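Local coordinates for galactose-binding-like protein (Bacteroides thetaiotaomicron, PDB 7M1B) that probably binds carbohydrate as a SusE-like protein of a gut Bacteroides species, in a family with a potential capacity for degradation, at residues R353-K358 against L374-T379; Y243-D248 against W274-G279. All coordinates share one frame; numbering follows the deposited sequence.

Contact 1. Residues R353-K358 against L374-T379; sequences RYIRFK and LWFYGT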
loop_
_atom_site.group_PDB
_atom_site.type_symbol
_atom_site.label_atom_id
_atom_site.label_comp_id
_atom_site.label_asym_id
_atom_site.label_seq_id
_atom_site.Cartn_x
_atom_site.Cartn_y
_atom_site.Cartn_z
ATOM N N ARG A 353 8.092 2.339 8.212
ATOM C CA ARG A 353 7.676 3.364 9.189
ATOM C C ARG A 353 7.473 4.682 8.439
ATOM O O ARG A 353 6.516 5.391 8.777
ATOM C CB ARG A 353 8.794 3.556 10.222
ATOM C CG ARG A 353 8.535 4.757 11.132
ATOM C CD ARG A 353 9.472 4.805 12.318
ATOM N NE ARG A 353 9.219 6.032 13.076
ATOM C CZ ARG A 353 9.518 6.267 14.338
ATOM N NH1 ARG A 353 9.942 5.278 15.145
ATOM N NH2 ARG A 353 9.191 7.462 14.808
ATOM N N TYR A 354 8.432 5.069 7.561
ATOM C CA TYR A 354 8.331 6.307 6.824
ATOM C C TYR A 354 7.603 6.073 5.529
ATOM O O TYR A 354 7.881 5.079 4.854
ATOM C CB TYR A 354 9.695 6.983 6.649
ATOM C CG TYR A 354 10.452 7.182 7.928
ATOM C CD1 TYR A 354 10.173 8.290 8.766
ATOM C CD2 TYR A 354 11.275 6.181 8.442
ATOM C CE1 TYR A 354 10.824 8.449 9.987
ATOM C CE2 TYR A 354 11.850 6.272 9.712
ATOM C CZ TYR A 354 11.592 7.396 10.494
ATOM O OH TYR A 354 12.214 7.541 11.716
ATOM N N ILE A 355 6.743 7.009 5.121
ATOM C CA ILE A 355 5.873 6.812 3.962
ATOM C C ILE A 355 5.996 8.006 3.025
ATOM O O ILE A 355 5.929 9.132 3.469
ATOM C CB ILE A 355 4.385 6.582 4.380
ATOM C CG1 ILE A 355 4.174 5.402 5.348
ATOM C CG2 ILE A 355 3.468 6.479 3.193
ATOM C CD1 ILE A 355 4.543 4.088 4.690
ATOM N N ARG A 356 6.010 7.731 1.713
ATOM C CA ARG A 356 5.864 8.793 0.725
ATOM C C ARG A 356 4.682 8.500 -0.189
ATOM O O ARG A 356 4.453 7.332 -0.598
ATOM C CB ARG A 356 7.117 8.902 -0.136
ATOM C CG ARG A 356 8.187 9.799 0.469
ATOM C CD ARG A 356 9.461 9.809 -0.325
ATOM N NE ARG A 356 10.123 11.071 0.003
ATOM C CZ ARG A 356 11.200 11.525 -0.626
ATOM N NH1 ARG A 356 11.875 10.709 -1.489
ATOM N NH2 ARG A 356 11.721 12.698 -0.391
ATOM N N PHE A 357 3.955 9.572 -0.547
ATOM C CA PHE A 357 3.014 9.533 -1.654
ATOM C C PHE A 357 3.652 10.258 -2.825
ATOM O O PHE A 357 4.015 11.408 -2.736
ATOM C CB PHE A 357 1.706 10.238 -1.255
ATOM C CG PHE A 357 0.737 9.344 -0.530
ATOM C CD1 PHE A 357 1.152 8.650 0.592
ATOM C CD2 PHE A 357 -0.608 9.335 -0.849
ATOM C CE1 PHE A 357 0.266 7.796 1.264
ATOM C CE2 PHE A 357 -1.504 8.465 -0.217
ATOM C CZ PHE A 357 -1.059 7.739 0.873
ATOM N N LYS A 358 3.934 9.461 -3.898
ATOM C CA LYS A 358 4.456 10.015 -5.129
ATOM C C LYS A 358 3.270 10.235 -6.051
ATOM O O LYS A 358 2.665 9.270 -6.566
ATOM C CB LYS A 358 5.458 9.024 -5.745
ATOM C CG LYS A 358 6.146 9.562 -7.005
ATOM C CD LYS A 358 7.138 8.485 -7.595
ATOM C CE LYS A 358 8.248 9.113 -8.597
ATOM N NZ LYS A 358 9.308 8.064 -8.999
ATOM N N LEU A 374 -6.056 10.291 5.784
ATOM C CA LEU A 374 -5.479 8.993 5.360
ATOM C C LEU A 374 -5.423 8.094 6.597
ATOM O O LEU A 374 -4.932 8.572 7.655
ATOM C CB LEU A 374 -4.026 9.172 4.937
ATOM C CG LEU A 374 -3.803 9.961 3.667
ATOM C CD1 LEU A 374 -2.297 10.147 3.456
ATOM C CD2 LEU A 374 -4.430 9.182 2.496
ATOM N N TRP A 375 -6.139 6.963 6.544
ATOM C CA TRP A 375 -6.031 6.004 7.639
ATOM C C TRP A 375 -5.307 4.757 7.157
ATOM O O TRP A 375 -5.701 4.203 6.157
ATOM C CB TRP A 375 -7.427 5.614 8.139
ATOM C CG TRP A 375 -8.156 6.687 8.903
ATOM C CD1 TRP A 375 -7.712 7.962 9.131
ATOM C CD2 TRP A 375 -9.495 6.573 9.413
ATOM N NE1 TRP A 375 -8.687 8.641 9.823
ATOM C CE2 TRP A 375 -9.794 7.812 10.001
ATOM C CE3 TRP A 375 -10.444 5.514 9.521
ATOM C CZ2 TRP A 375 -11.030 8.060 10.625
ATOM C CZ3 TRP A 375 -11.641 5.790 10.160
ATOM C CH2 TRP A 375 -11.953 7.040 10.711
ATOM N N PHE A 376 -4.312 4.282 7.934
ATOM C CA PHE A 376 -3.490 3.128 7.534
ATOM C C PHE A 376 -3.852 1.937 8.436
ATOM O O PHE A 376 -4.077 2.133 9.630
ATOM C CB PHE A 376 -2.010 3.452 7.659
ATOM C CG PHE A 376 -1.463 4.170 6.450
ATOM C CD1 PHE A 376 -2.009 5.340 5.983
ATOM C CD2 PHE A 376 -0.467 3.541 5.681
ATOM C CE1 PHE A 376 -1.477 5.913 4.828
ATOM C CE2 PHE A 376 0.060 4.134 4.550
ATOM C CZ PHE A 376 -0.560 5.246 4.057
ATOM N N TYR A 377 -3.791 0.749 7.862
ATOM C CA TYR A 377 -4.116 -0.466 8.581
ATOM C C TYR A 377 -2.966 -1.422 8.461
ATOM O O TYR A 377 -2.340 -1.466 7.407
ATOM C CB TYR A 377 -5.394 -1.143 8.064
ATOM C CG TYR A 377 -6.633 -0.301 8.296
ATOM C CD1 TYR A 377 -6.955 0.736 7.403
ATOM C CD2 TYR A 377 -7.432 -0.481 9.412
ATOM C CE1 TYR A 377 -8.052 1.558 7.612
ATOM C CE2 TYR A 377 -8.549 0.321 9.636
ATOM C CZ TYR A 377 -8.856 1.337 8.729
ATOM O OH TYR A 377 -9.963 2.121 8.924
ATOM N N GLY A 378 -2.713 -2.231 9.506
ATOM C CA GLY A 378 -1.682 -3.256 9.357
ATOM C C GLY A 378 -1.393 -3.844 10.753
ATOM O O GLY A 378 -2.180 -3.700 11.704
ATOM N N THR A 379 -0.198 -4.381 10.892
ATOM C CA THR A 379 0.217 -5.048 12.117
ATOM C C THR A 379 1.504 -4.382 12.603
ATOM O O THR A 379 2.542 -4.537 11.961
ATOM C CB THR A 379 0.463 -6.557 11.880
ATOM O OG1 THR A 379 -0.683 -7.179 11.239
ATOM C CG2 THR A 379 0.850 -7.210 13.203
#
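L374 and F376 of 374-379 meet F357 and I355 of 353-358 in the core of the galactose-binding-like beta sandwich. Two strand layers pack face to face here. The short strand axes approach to 12.1 Å and run at 130°, so the side chains fill the space between backbones that do not bond to each other. L374 comes first. It forks against the end of the F357 ring: F357 CZ lies 3.7 Å from L374 CD1 and 4.0 Å from L374 CD2. L374 CD1 also makes an off-centre CH-pi contact, 4.2 Å from the F357 ring centroid. F376 follows on the same side of its strand. Both F376 and F357 point at the facing strand. With CG anti to the carbonyl carbon in F376 (chi1 -84°) and F357 alike, the rings approach from opposite directions. They meet rim to rim, each offering its near atom close to the plane of the other ring. They do not stack. W292 lies against the F357 ring with its plane nearly parallel, and V294 touches both F357 and I355. Cutting F357 back to an alanine is likely to open a gap between the layers and to leave the L374 methyls and the end of F376 without their main partner across this contact. I355 adds a lighter touch beside the ring pair. Its backbone bonds to F260 of strand 256-274, a long strand that also pairs with 370-380. The ring pair closes with F357 CE1 and F376 CZ 3.9 Å apart, while I355 CG2 sits 4.3 Å from F376 CZ.

Contact 2. Residues Y243-D248 against W274-G279; sequences YAHGYD and WQRSMG. With EDO (1,2-ethanediol), chain B.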
loop_
_atom_site.group_PDB
_atom_site.type_symbol
_atom_site.label_atom_id
_atom_site.label_comp_id
_atom_site.label_asym_id
_atom_site.label_seq_id
_atom_site.Cartn_x
_atom_site.Cartn_y
_atom_site.Cartn_z
ATOM N N TYR A 243 -8.347 19.634 5.905
ATOM C CA TYR A 243 -7.553 19.227 4.747
ATOM C C TYR A 243 -6.086 19.469 5.108
ATOM O O TYR A 243 -5.774 20.100 6.096
ATOM C CB TYR A 243 -7.813 20.196 3.554
ATOM C CG TYR A 243 -7.807 21.674 3.898
ATOM C CD1 TYR A 243 -6.599 22.414 4.060
ATOM C CD2 TYR A 243 -9.000 22.382 4.014
ATOM C CE1 TYR A 243 -6.602 23.766 4.409
ATOM C CE2 TYR A 243 -9.019 23.715 4.369
ATOM C CZ TYR A 243 -7.825 24.432 4.483
ATOM O OH TYR A 243 -7.920 25.725 4.856
ATOM N N ALA A 244 -5.199 18.835 4.321
ATOM C CA ALA A 244 -3.821 19.338 4.158
ATOM C C ALA A 244 -3.754 19.869 2.722
ATOM O O ALA A 244 -4.201 19.207 1.755
ATOM C CB ALA A 244 -2.784 18.238 4.346
ATOM N N HIS A 245 -3.161 21.046 2.535
ATOM C CA HIS A 245 -3.306 21.791 1.270
ATOM C C HIS A 245 -1.934 22.246 0.815
ATOM O O HIS A 245 -1.167 22.785 1.619
ATOM C CB HIS A 245 -4.142 23.068 1.566
ATOM C CG HIS A 245 -4.714 23.725 0.349
ATOM N ND1 HIS A 245 -3.927 24.286 -0.674
ATOM C CD2 HIS A 245 -5.994 23.988 0.012
ATOM C CE1 HIS A 245 -4.754 24.804 -1.591
ATOM N NE2 HIS A 245 -6.013 24.701 -1.152
ATOM N N GLY A 246 -1.611 21.827 -0.458
ATOM C CA GLY A 246 -0.352 22.311 -1.037
ATOM C C GLY A 246 -0.420 23.670 -1.725
ATOM O O GLY A 246 -1.294 24.478 -1.452
ATOM N N TYR A 247 0.673 23.955 -2.442
ATOM C CA TYR A 247 0.796 25.161 -3.254
ATOM C C TYR A 247 0.698 24.830 -4.728
ATOM O O TYR A 247 1.077 23.767 -5.090
ATOM C CB TYR A 247 2.108 25.868 -2.902
ATOM C CG TYR A 247 2.244 26.248 -1.441
ATOM C CD1 TYR A 247 1.754 27.469 -0.995
ATOM C CD2 TYR A 247 2.653 25.309 -0.463
ATOM C CE1 TYR A 247 1.822 27.830 0.350
ATOM C CE2 TYR A 247 2.737 25.640 0.883
ATOM C CZ TYR A 247 2.230 26.868 1.292
ATOM O OH TYR A 247 2.289 27.149 2.616
ATOM N N ASP A 248 0.347 25.831 -5.550
ATOM C CA ASP A 248 0.293 25.634 -6.973
ATOM C C ASP A 248 1.678 25.377 -7.536
ATOM O O ASP A 248 2.656 26.093 -7.232
ATOM C CB ASP A 248 -0.225 26.923 -7.580
ATOM C CG ASP A 248 -1.693 27.163 -7.454
ATOM O OD1 ASP A 248 -2.478 26.219 -7.307
ATOM O OD2 ASP A 248 -2.043 28.283 -7.765
ATOM N N TRP A 274 -9.372 9.971 1.953
ATOM C CA TRP A 274 -10.464 10.890 1.683
ATOM C C TRP A 274 -9.998 12.169 1.027
ATOM O O TRP A 274 -9.013 12.745 1.467
ATOM C CB TRP A 274 -11.158 11.325 2.987
ATOM C CG TRP A 274 -11.984 10.223 3.595
ATOM C CD1 TRP A 274 -13.342 10.123 3.504
ATOM C CD2 TRP A 274 -11.545 9.215 4.516
ATOM N NE1 TRP A 274 -13.798 9.108 4.316
ATOM C CE2 TRP A 274 -12.712 8.531 4.942
ATOM C CE3 TRP A 274 -10.293 8.780 4.991
ATOM C CZ2 TRP A 274 -12.659 7.422 5.817
ATOM C CZ3 TRP A 274 -10.256 7.732 5.908
ATOM C CH2 TRP A 274 -11.416 7.054 6.299
ATOM N N GLN A 275 -10.747 12.581 -0.028
ATOM C CA GLN A 275 -10.513 13.853 -0.685
ATOM C C GLN A 275 -11.105 15.004 0.160
ATOM O O GLN A 275 -12.078 14.814 0.903
ATOM C CB GLN A 275 -11.264 13.908 -2.033
ATOM C CG GLN A 275 -10.656 12.934 -3.063
ATOM C CD GLN A 275 -11.571 12.882 -4.267
ATOM O OE1 GLN A 275 -12.027 13.908 -4.780
ATOM N NE2 GLN A 275 -11.813 11.663 -4.732
ATOM N N ARG A 276 -10.550 16.225 -0.035
ATOM C CA ARG A 276 -11.146 17.405 0.627
ATOM C C ARG A 276 -12.514 17.595 -0.049
ATOM O O ARG A 276 -12.711 17.405 -1.261
ATOM C CB ARG A 276 -10.228 18.630 0.342
ATOM C CG ARG A 276 -10.844 19.967 0.758
ATOM C CD ARG A 276 -11.602 20.633 -0.379
ATOM N NE ARG A 276 -10.669 21.013 -1.482
ATOM C CZ ARG A 276 -10.075 22.230 -1.575
ATOM N NH1 ARG A 276 -10.374 23.215 -0.691
ATOM N NH2 ARG A 276 -9.216 22.405 -2.536
ATOM N N SER A 277 -13.510 18.026 0.753
ATOM C CA SER A 277 -14.902 17.930 0.350
ATOM C C SER A 277 -15.628 19.263 0.482
ATOM O O SER A 277 -16.154 19.752 -0.519
ATOM C CB SER A 277 -15.557 16.838 1.154
ATOM O OG SER A 277 -15.432 17.210 2.549
ATOM N N MET A 278 -15.759 19.828 1.720
ATOM C CA MET A 278 -16.426 21.093 1.977
ATOM C C MET A 278 -17.839 21.076 1.401
ATOM O O MET A 278 -18.315 22.035 0.760
ATOM C CB MET A 278 -15.604 22.272 1.403
ATOM C CG MET A 278 -14.272 22.366 2.112
ATOM S SD MET A 278 -13.324 23.666 1.444
ATOM C CE MET A 278 -11.927 23.431 2.411
ATOM N N GLY A 279 -18.537 19.986 1.689
ATOM C CA GLY A 279 -19.917 19.856 1.258
ATOM C C GLY A 279 -20.115 18.983 0.006
ATOM O O GLY A 279 -21.231 18.571 -0.330
HETATM C C1 EDO B . -9.512 26.813 1.707
HETATM O O1 EDO B . -10.853 26.583 1.288
HETATM C C2 EDO B . -8.581 25.938 0.946
HETATM O O2 EDO B . -8.888 25.683 -0.460
HETATM O O HOH W 1 -8.037 25.108 -2.997
#
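Y243 and H245 meet R276 and M278 around a bound 1,2-ethanediol. Apolar contacts come first. The M278 side chain runs at a slant to that of Y243, and its methyl, M278 CE, comes 3.5 Å from Y243 CD2. Nearer the backbones, Y243 CB lies 4.1 Å from R276 CG. The Y243 hydroxyl bonds to A224 O, which anchors the far end of the ring.

The polar contacts run through the diol and one water. R276 bends at chi2 and chi3, which brings its guanidinium round to the diol. R276 NH1 gives a nearly straight bond to EDO O2, 2.9 Å long at 164°. H245 NE2 makes a weak bond to the same EDO O2 at 3.1 Å. The water lies close to both the H245 ring plane and the guanidinium plane. It accepts from R276 NH2 at 3.0 Å and also bonds to H245 NE2 and EDO O2. R276 NH2 also bonds to A286 O.

Within single segments, H245 ND1 donates in its ring plane to G246 O at 2.8 Å, which fixes the turn of the imidazole. R276 NH1 adds a weak bond to M278 SD.

The diol is probably from the crystallisation liquor. R276 and H245 offer it donors at one hydroxyl, the histidine only weakly. This indicates that a polyol can be held here but does not by itself mark a sugar site.

Strand 244-245 pairs with strand 370-380, A244 bonding to M371. Strand 256-274 pairs with it too, through W274. H245 and R276 both touch V370 of that strand, so the contact lies beside its start.

How the contacts relate
From the N terminus, contact 2 comes first: strand 244-245 leads into the long strand 256-274, and the loop after it returns to 243-248, closing a loop of 25 residues. Contact 1 closes later, when 374-379 comes back to 353-358 after 15 residues. The two neither nest nor cross; they follow in series. Contact 1 joins strands 352-362 and 370-380 inside the sandwich, while contact 2 ties a short strand to a loop farther out. Their centres lie about 18 Å apart. Strand 370-380 bridges them, since it pairs with 244-245 and 256-274. The segments also touch directly: W274 meets W375 edge-to-face, with W274 CH2 3.7 Å from W375 CD2.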